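Local coordinates for protein glutamate--LysW ligase ArgX (Sulfolobus tokodaii, PDB 3VPB) that probably catalyses the ATP-dependent joining of glutamate, through its amino group, to the C-terminal glutamate side chain of the carrier protein LysW in arginine biosynthesis, at residues B[128-133]-B[159-164]; B[102-107]-B[163-168]. All blocks are in the same frame, centred on the assembly; numbering follows the deposited sequence.

Contact 1. Residues B[128-133]-B[159-164]. With ADP (adenosine-5'-diphosphate), chain L; GLU (glutamic acid), chain M; SO4 (sulfate ion), chain P.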
loop_
_atom_site.group_PDB
_atom_site.type_symbol
_atom_site.label_atom_id
_atom_site.label_comp_id
_atom_site.label_asym_id
_atom_site.label_seq_id
_atom_site.Cartn_x
_atom_site.Cartn_y
_atom_site.Cartn_z
ATOM N N PRO B 128 3.866 -15.605 3.845
ATOM C CA PRO B 128 3.989 -14.609 4.918
ATOM C C PRO B 128 3.328 -15.138 6.205
ATOM O O PRO B 128 2.548 -16.091 6.126
ATOM C CB PRO B 128 3.208 -13.411 4.381
ATOM C CG PRO B 128 2.975 -13.664 2.918
ATOM C CD PRO B 128 2.940 -15.176 2.774
ATOM N N PRO B 129 3.601 -14.504 7.351
ATOM C CA PRO B 129 2.997 -14.936 8.604
ATOM C C PRO B 129 1.519 -14.598 8.724
ATOM O O PRO B 129 0.820 -15.225 9.497
ATOM C CB PRO B 129 3.826 -14.199 9.670
ATOM C CG PRO B 129 4.332 -12.973 8.993
ATOM C CD PRO B 129 4.572 -13.413 7.554
ATOM N N ILE B 130 1.059 -13.595 7.993
ATOM C CA ILE B 130 -0.356 -13.264 8.006
ATOM C C ILE B 130 -0.957 -13.575 6.662
ATOM O O ILE B 130 -0.276 -13.525 5.628
ATOM C CB ILE B 130 -0.649 -11.792 8.405
ATOM C CG1 ILE B 130 0.271 -10.815 7.655
ATOM C CG2 ILE B 130 -0.544 -11.626 9.908
ATOM C CD1 ILE B 130 -0.073 -9.351 7.919
ATOM N N GLY B 131 -2.229 -13.942 6.692
ATOM C CA GLY B 131 -2.954 -14.286 5.502
ATOM C C GLY B 131 -3.766 -15.533 5.761
ATOM O O GLY B 131 -3.568 -16.232 6.776
ATOM N N SER B 132 -4.687 -15.792 4.848
ATOM C CA SER B 132 -5.556 -16.941 4.903
ATOM C C SER B 132 -5.946 -17.216 3.465
ATOM O O SER B 132 -5.547 -16.471 2.567
ATOM C CB SER B 132 -6.780 -16.594 5.761
ATOM O OG SER B 132 -7.647 -17.692 5.902
ATOM N N TRP B 133 -6.710 -18.281 3.251
ATOM C CA TRP B 133 -7.221 -18.691 1.932
ATOM C C TRP B 133 -6.148 -18.960 0.883
ATOM O O TRP B 133 -6.425 -18.886 -0.307
ATOM C CB TRP B 133 -8.257 -17.700 1.392
ATOM C CG TRP B 133 -9.458 -17.508 2.279
ATOM C CD1 TRP B 133 -10.091 -18.463 3.049
ATOM C CD2 TRP B 133 -10.202 -16.293 2.458
ATOM N NE1 TRP B 133 -11.172 -17.902 3.689
ATOM C CE2 TRP B 133 -11.270 -16.581 3.341
ATOM C CE3 TRP B 133 -10.075 -14.997 1.953
ATOM C CZ2 TRP B 133 -12.186 -15.609 3.752
ATOM C CZ3 TRP B 133 -10.995 -14.034 2.358
ATOM C CH2 TRP B 133 -12.039 -14.351 3.242
ATOM N N SER B 159 3.923 -4.339 6.407
ATOM C CA SER B 159 5.293 -4.816 6.577
ATOM C C SER B 159 5.413 -6.244 7.131
ATOM O O SER B 159 6.432 -6.899 6.931
ATOM C CB SER B 159 6.092 -3.819 7.424
ATOM O OG SER B 159 6.258 -2.655 6.649
ATOM N N ALA B 160 4.361 -6.751 7.767
ATOM C CA ALA B 160 4.357 -8.156 8.184
ATOM C C ALA B 160 4.356 -9.093 6.963
ATOM O O ALA B 160 4.889 -10.207 7.029
ATOM C CB ALA B 160 3.182 -8.456 9.132
ATOM N N LEU B 161 3.814 -8.622 5.833
ATOM C CA LEU B 161 3.811 -9.431 4.598
ATOM C C LEU B 161 5.200 -9.516 3.985
ATOM O O LEU B 161 5.437 -10.314 3.085
ATOM C CB LEU B 161 2.826 -8.874 3.565
ATOM C CG LEU B 161 1.340 -8.870 3.910
ATOM C CD1 LEU B 161 0.574 -8.277 2.716
ATOM C CD2 LEU B 161 0.840 -10.261 4.212
ATOM N N LYS B 162 6.115 -8.694 4.484
ATOM C CA LYS B 162 7.504 -8.711 4.033
ATOM C C LYS B 162 8.368 -9.724 4.795
ATOM O O LYS B 162 9.538 -9.924 4.466
ATOM C CB LYS B 162 8.109 -7.308 4.146
ATOM C CG LYS B 162 7.443 -6.282 3.214
ATOM C CD LYS B 162 7.975 -4.871 3.438
ATOM C CE LYS B 162 7.173 -3.869 2.598
ATOM N NZ LYS B 162 7.835 -2.534 2.547
ATOM N N ALA B 163 7.809 -10.335 5.840
ATOM C CA ALA B 163 8.507 -11.381 6.558
ATOM C C ALA B 163 8.262 -12.687 5.792
ATOM O O ALA B 163 7.130 -12.987 5.434
ATOM C CB ALA B 163 7.971 -11.499 7.973
ATOM N N HIS B 164 9.317 -13.442 5.527
ATOM C CA HIS B 164 9.192 -14.667 4.750
ATOM C C HIS B 164 9.340 -15.877 5.649
ATOM O O HIS B 164 10.373 -16.010 6.313
ATOM C CB HIS B 164 10.307 -14.780 3.725
ATOM C CG HIS B 164 10.337 -13.670 2.708
ATOM N ND1 HIS B 164 10.084 -13.889 1.374
ATOM C CD2 HIS B 164 10.682 -12.367 2.819
ATOM C CE1 HIS B 164 10.233 -12.758 0.705
ATOM N NE2 HIS B 164 10.580 -11.813 1.562
HETATM P PB ADP L . -3.394 -20.211 4.793
HETATM O O1B ADP L . -3.504 -19.624 6.150
HETATM O O2B ADP L . -4.356 -21.343 4.476
HETATM O O3B ADP L . -3.304 -19.225 3.663
HETATM P PA ADP L . -1.461 -22.382 4.775
HETATM O O1A ADP L . -0.052 -22.354 5.357
HETATM O O2A ADP L . -2.563 -23.255 5.333
HETATM O O3A ADP L . -1.908 -20.837 4.754
HETATM O "O5'" ADP L . -1.272 -22.728 3.218
HETATM C "C5'" ADP L . -2.357 -22.888 2.303
HETATM C "C4'" ADP L . -2.170 -24.163 1.504
HETATM O "O4'" ADP L . -0.872 -24.145 0.902
HETATM C "C3'" ADP L . -2.181 -25.388 2.423
HETATM O "O3'" ADP L . -3.509 -25.907 2.570
HETATM C "C2'" ADP L . -1.290 -26.362 1.689
HETATM O "O2'" ADP L . -2.022 -27.024 0.649
HETATM C "C1'" ADP L . -0.291 -25.448 1.030
HETATM N N9 ADP L . 0.929 -25.333 1.851
HETATM C C8 ADP L . 1.266 -24.333 2.706
HETATM N N7 ADP L . 2.482 -24.582 3.212
HETATM C C5 ADP L . 2.926 -25.737 2.677
HETATM C C6 ADP L . 4.121 -26.580 2.808
HETATM N N6 ADP L . 5.130 -26.191 3.610
HETATM N N1 ADP L . 4.212 -27.702 2.033
HETATM C C2 ADP L . 3.229 -28.091 1.212
HETATM N N3 ADP L . 2.087 -27.369 1.080
HETATM C C4 ADP L . 1.904 -26.221 1.787
HETATM N N GLU M . -10.736 -21.433 5.198
HETATM C CA GLU M . -10.869 -22.895 4.953
HETATM C C GLU M . -10.479 -23.204 3.523
HETATM O O GLU M . -10.003 -24.327 3.274
HETATM C CB GLU M . -12.310 -23.365 5.212
HETATM C CG GLU M . -12.470 -24.875 5.210
HETATM C CD GLU M . -13.905 -25.332 5.475
HETATM O OE1 GLU M . -14.855 -24.677 4.976
HETATM O OE2 GLU M . -14.058 -26.367 6.182
HETATM O OXT GLU M . -10.654 -22.370 2.605
HETATM S S SO4 P . -7.307 -21.286 5.956
HETATM O O1 SO4 P . -6.507 -20.133 6.386
HETATM O O2 SO4 P . -7.957 -20.947 4.704
HETATM O O3 SO4 P . -6.537 -22.544 5.826
HETATM O O4 SO4 P . -8.390 -21.480 6.919
#

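Contact 2. Residues B[102-107]-B[163-168]. With ADP (adenosine-5'-diphosphate), chain L.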
loop_
_atom_site.group_PDB
_atom_site.type_symbol
_atom_site.label_atom_id
_atom_site.label_comp_id
_atom_site.label_asym_id
_atom_site.label_seq_id
_atom_site.Cartn_x
_atom_site.Cartn_y
_atom_site.Cartn_z
ATOM N N PRO B 102 6.615 -27.796 9.722
ATOM C CA PRO B 102 7.547 -27.945 8.603
ATOM C C PRO B 102 8.904 -27.321 8.912
ATOM O O PRO B 102 8.975 -26.316 9.623
ATOM C CB PRO B 102 6.875 -27.154 7.470
ATOM C CG PRO B 102 5.414 -27.089 7.865
ATOM C CD PRO B 102 5.437 -26.991 9.380
ATOM N N ASP B 103 9.980 -27.916 8.404
ATOM C CA ASP B 103 11.318 -27.336 8.619
ATOM C C ASP B 103 11.338 -25.925 8.056
ATOM O O ASP B 103 11.100 -25.756 6.868
ATOM C CB ASP B 103 12.367 -28.187 7.920
ATOM C CG ASP B 103 12.654 -29.482 8.652
ATOM O OD1 ASP B 103 12.230 -29.635 9.817
ATOM O OD2 ASP B 103 13.344 -30.336 8.064
ATOM N N SER B 104 11.592 -24.912 8.890
ATOM C CA SER B 104 11.316 -23.530 8.451
ATOM C C SER B 104 12.458 -22.603 8.791
ATOM O O SER B 104 13.147 -22.822 9.770
ATOM C CB SER B 104 10.073 -22.974 9.121
ATOM O OG SER B 104 8.936 -23.746 8.853
ATOM N N ILE B 105 12.644 -21.577 7.964
ATOM C CA ILE B 105 13.632 -20.536 8.216
ATOM C C ILE B 105 12.915 -19.203 8.008
ATOM O O ILE B 105 12.117 -19.066 7.083
ATOM C CB ILE B 105 14.820 -20.616 7.239
ATOM C CG1 ILE B 105 15.505 -21.979 7.302
ATOM C CG2 ILE B 105 15.856 -19.514 7.539
ATOM C CD1 ILE B 105 16.564 -22.171 6.191
ATOM N N ILE B 106 13.172 -18.243 8.885
ATOM C CA ILE B 106 12.517 -16.943 8.796
ATOM C C ILE B 106 13.475 -15.919 8.216
ATOM O O ILE B 106 14.622 -15.822 8.650
ATOM C CB ILE B 106 12.007 -16.493 10.184
ATOM C CG1 ILE B 106 11.052 -17.546 10.740
ATOM C CG2 ILE B 106 11.334 -15.105 10.120
ATOM C CD1 ILE B 106 9.948 -18.044 9.750
ATOM N N ALA B 107 12.988 -15.170 7.227
ATOM C CA ALA B 107 13.792 -14.171 6.545
ATOM C C ALA B 107 13.064 -12.829 6.599
ATOM O O ALA B 107 11.929 -12.704 6.116
ATOM C CB ALA B 107 14.007 -14.595 5.092
ATOM N N ALA B 163 7.809 -10.335 5.840
ATOM C CA ALA B 163 8.507 -11.381 6.558
ATOM C C ALA B 163 8.262 -12.687 5.792
ATOM O O ALA B 163 7.130 -12.987 5.434
ATOM C CB ALA B 163 7.971 -11.499 7.973
ATOM N N HIS B 164 9.317 -13.442 5.527
ATOM C CA HIS B 164 9.192 -14.667 4.750
ATOM C C HIS B 164 9.340 -15.877 5.649
ATOM O O HIS B 164 10.373 -16.010 6.313
ATOM C CB HIS B 164 10.307 -14.780 3.725
ATOM C CG HIS B 164 10.337 -13.670 2.708
ATOM N ND1 HIS B 164 10.084 -13.889 1.374
ATOM C CD2 HIS B 164 10.682 -12.367 2.819
ATOM C CE1 HIS B 164 10.233 -12.758 0.705
ATOM N NE2 HIS B 164 10.580 -11.813 1.562
ATOM N N ILE B 165 8.365 -16.782 5.579
ATOM C CA ILE B 165 8.511 -18.117 6.171
ATOM C C ILE B 165 8.911 -19.049 5.030
ATOM O O ILE B 165 8.106 -19.336 4.157
ATOM C CB ILE B 165 7.223 -18.629 6.817
ATOM C CG1 ILE B 165 6.679 -17.592 7.821
ATOM C CG2 ILE B 165 7.486 -19.983 7.511
ATOM C CD1 ILE B 165 5.279 -17.968 8.403
ATOM N N VAL B 166 10.159 -19.491 5.046
ATOM C CA VAL B 166 10.714 -20.294 3.968
ATOM C C VAL B 166 10.793 -21.720 4.477
ATOM O O VAL B 166 11.545 -21.990 5.404
ATOM C CB VAL B 166 12.125 -19.799 3.626
ATOM C CG1 VAL B 166 12.771 -20.681 2.545
ATOM C CG2 VAL B 166 12.094 -18.293 3.213
ATOM N N GLN B 167 10.054 -22.643 3.863
ATOM C CA GLN B 167 9.982 -23.974 4.463
ATOM C C GLN B 167 9.965 -25.108 3.468
ATOM O O GLN B 167 9.765 -24.917 2.263
ATOM C CB GLN B 167 8.798 -24.090 5.443
ATOM C CG GLN B 167 7.541 -23.400 5.018
ATOM C CD GLN B 167 6.301 -23.698 5.874
ATOM O OE1 GLN B 167 5.276 -24.011 5.311
ATOM N NE2 GLN B 167 6.387 -23.568 7.224
ATOM N N GLU B 168 10.196 -26.294 3.986
ATOM C CA GLU B 168 10.171 -27.492 3.149
ATOM C C GLU B 168 8.785 -27.671 2.549
ATOM O O GLU B 168 7.775 -27.340 3.171
ATOM C CB GLU B 168 10.565 -28.733 3.958
ATOM C CG GLU B 168 9.671 -29.010 5.123
ATOM C CD GLU B 168 10.005 -30.327 5.820
ATOM O OE1 GLU B 168 10.338 -31.322 5.114
ATOM O OE2 GLU B 168 9.918 -30.369 7.072
HETATM P PB ADP L . -3.394 -20.211 4.793
HETATM O O1B ADP L . -3.504 -19.624 6.150
HETATM O O2B ADP L . -4.356 -21.343 4.476
HETATM O O3B ADP L . -3.304 -19.225 3.663
HETATM P PA ADP L . -1.461 -22.382 4.775
HETATM O O1A ADP L . -0.052 -22.354 5.357
HETATM O O2A ADP L . -2.563 -23.255 5.333
HETATM O O3A ADP L . -1.908 -20.837 4.754
HETATM O "O5'" ADP L . -1.272 -22.728 3.218
HETATM C "C5'" ADP L . -2.357 -22.888 2.303
HETATM C "C4'" ADP L . -2.170 -24.163 1.504
HETATM O "O4'" ADP L . -0.872 -24.145 0.902
HETATM C "C3'" ADP L . -2.181 -25.388 2.423
HETATM O "O3'" ADP L . -3.509 -25.907 2.570
HETATM C "C2'" ADP L . -1.290 -26.362 1.689
HETATM O "O2'" ADP L . -2.022 -27.024 0.649
HETATM C "C1'" ADP L . -0.291 -25.448 1.030
HETATM N N9 ADP L . 0.929 -25.333 1.851
HETATM C C8 ADP L . 1.266 -24.333 2.706
HETATM N N7 ADP L . 2.482 -24.582 3.212
HETATM C C5 ADP L . 2.926 -25.737 2.677
HETATM C C6 ADP L . 4.121 -26.580 2.808
HETATM N N6 ADP L . 5.130 -26.191 3.610
HETATM N N1 ADP L . 4.212 -27.702 2.033
HETATM C C2 ADP L . 3.229 -28.091 1.212
HETATM N N3 ADP L . 2.087 -27.369 1.080
HETATM C C4 ADP L . 1.904 -26.221 1.787
#

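Contact 1. Residues B[128-133]-B[159-164]
Ile-130, modelled in two conformers, in one of them meets the 3-10 turn 159-162 with its longer branch: CG1 lies 3.5 Å from Leu-161 CD2, and CD1 reaches 3.6 Å from Ala-160 CB. CG1 stands between the backbone N and the carbonyl carbon (chi1 46°). The side chains of Ile-130 and Leu-161 cross at about a right angle. Leu-161 CD2 also packs on the ring of Pro-128, 3.9 Å from CB. The ring of Pro-129 sits over the end of the turn, its CD 3.3 Å from Ala-160 O and equally close to Ala-163 O, while Pro-128 CA gives a CA-H...O contact to Ala-163 O at 3.6 Å. No hydrogen bond joins the segments; Ala-160 O is taken within its own turn by Ala-163 N. Tyr-62 of the second subunit packs on Pro-129 and Ala-160. Beyond Gly-131, whose backbone angles call for glycine, the loop runs past the ADP beta-phosphate to a sulfate ion, probably from the crystallisation liquor: Ser-132 OG binds its O1 at 2.7 Å and Trp-133 N its O2 at 3.3 Å. The tryptophan ring turns its edge to the amino group of the bound glutamate. This glycine-containing nucleotide-binding loop of the ATP-grasp domain, between strands 124-127 and 138-140, lies against the turn that links helix 143-153 to strand 164-168, with Arg-153 touching Pro-128 and Met-57 and Tyr-58 of helix 57-69 touching Ile-130.

Contact 2. Residues B[102-107]-B[163-168]
Strands 104-107 and 164-168 run antiparallel, their axes 4.6 Å apart at closest approach and 158° between directions, with Ile-105/Val-166 and Ala-107/His-164 as hydrogen-bonded pairs and Ser-104/Gln-167 and Ile-106/Ile-165 as non-hydrogen-bonded ones. Ile-106 and Ile-165 lie side by side, pointing the same way, with CD1 of Ile-106 3.8 Å from CG1 of Ile-165; both pack on Ile-88 of helix 87-96. Farther along that face, Gln-167 CG stands between the backbone N and the carbonyl carbon (chi1 39°), and the chain is extended beyond it. Gln-167 NE2 donates to Ser-104 OG at 3.0 Å, the hydroxyl tilted from the amide plane. Ser-104 OG in turn donates to Pro-102 O at 2.7 Å, approaching from above the carbonyl plane. Pro-102 lies alongside the glutamine, its CB 3.6 Å from NE2. NE2 is held by Ser-104 OG and Tyr-91 OH, while OE1 takes Lys-127 NZ as well as ADP N6. Strand 104-107 is the outermost of this chain's four-stranded antiparallel ATP-grasp sheet, which runs on into the second subunit; strand 164-168 leads into the adenine pocket, where ADP N6 donates to Gln-167 OE1 at 2.8 Å and to Glu-168 O at 2.9 Å. On the other face, Ala-107 CB packs on His-164 CB, and the imidazole ND1 is bonded to Asp-126. Beyond the last bridge pair, Ser-104/Gln-167, Glu-168 OE2 takes the amide N of Asp-103 at 2.8 Å in a nearly straight bond (171°), on the anti side of the carboxylate. The two carboxylates lie close; Lys-244 forms a salt bridge with Glu-168 OE2 and a long, weak ion pair with Asp-103 OD1, which would ease their repulsion.

In the fold
Following the chain from its N terminus, residues 102-107 come first, then helix 110-120 and strand 124-127 lead to the loop 128-133. Strand 138-140 and helix 143-153 follow before the chain returns at 159-164, where contact 1 closes a loop of 25 intervening residues. The same run continues directly into strand 164-168, so contact 2 closes a longer loop of 55 residues that encloses the shorter one. Ala-163 and His-164 belong to both contacts, and Ile-165 CD1 packs against Pro-129 CA at 3.8 Å. Together they tie strands 104-107 and 164-168 to the loop near the phosphates, flanking ADP from its adenine and phosphate ends.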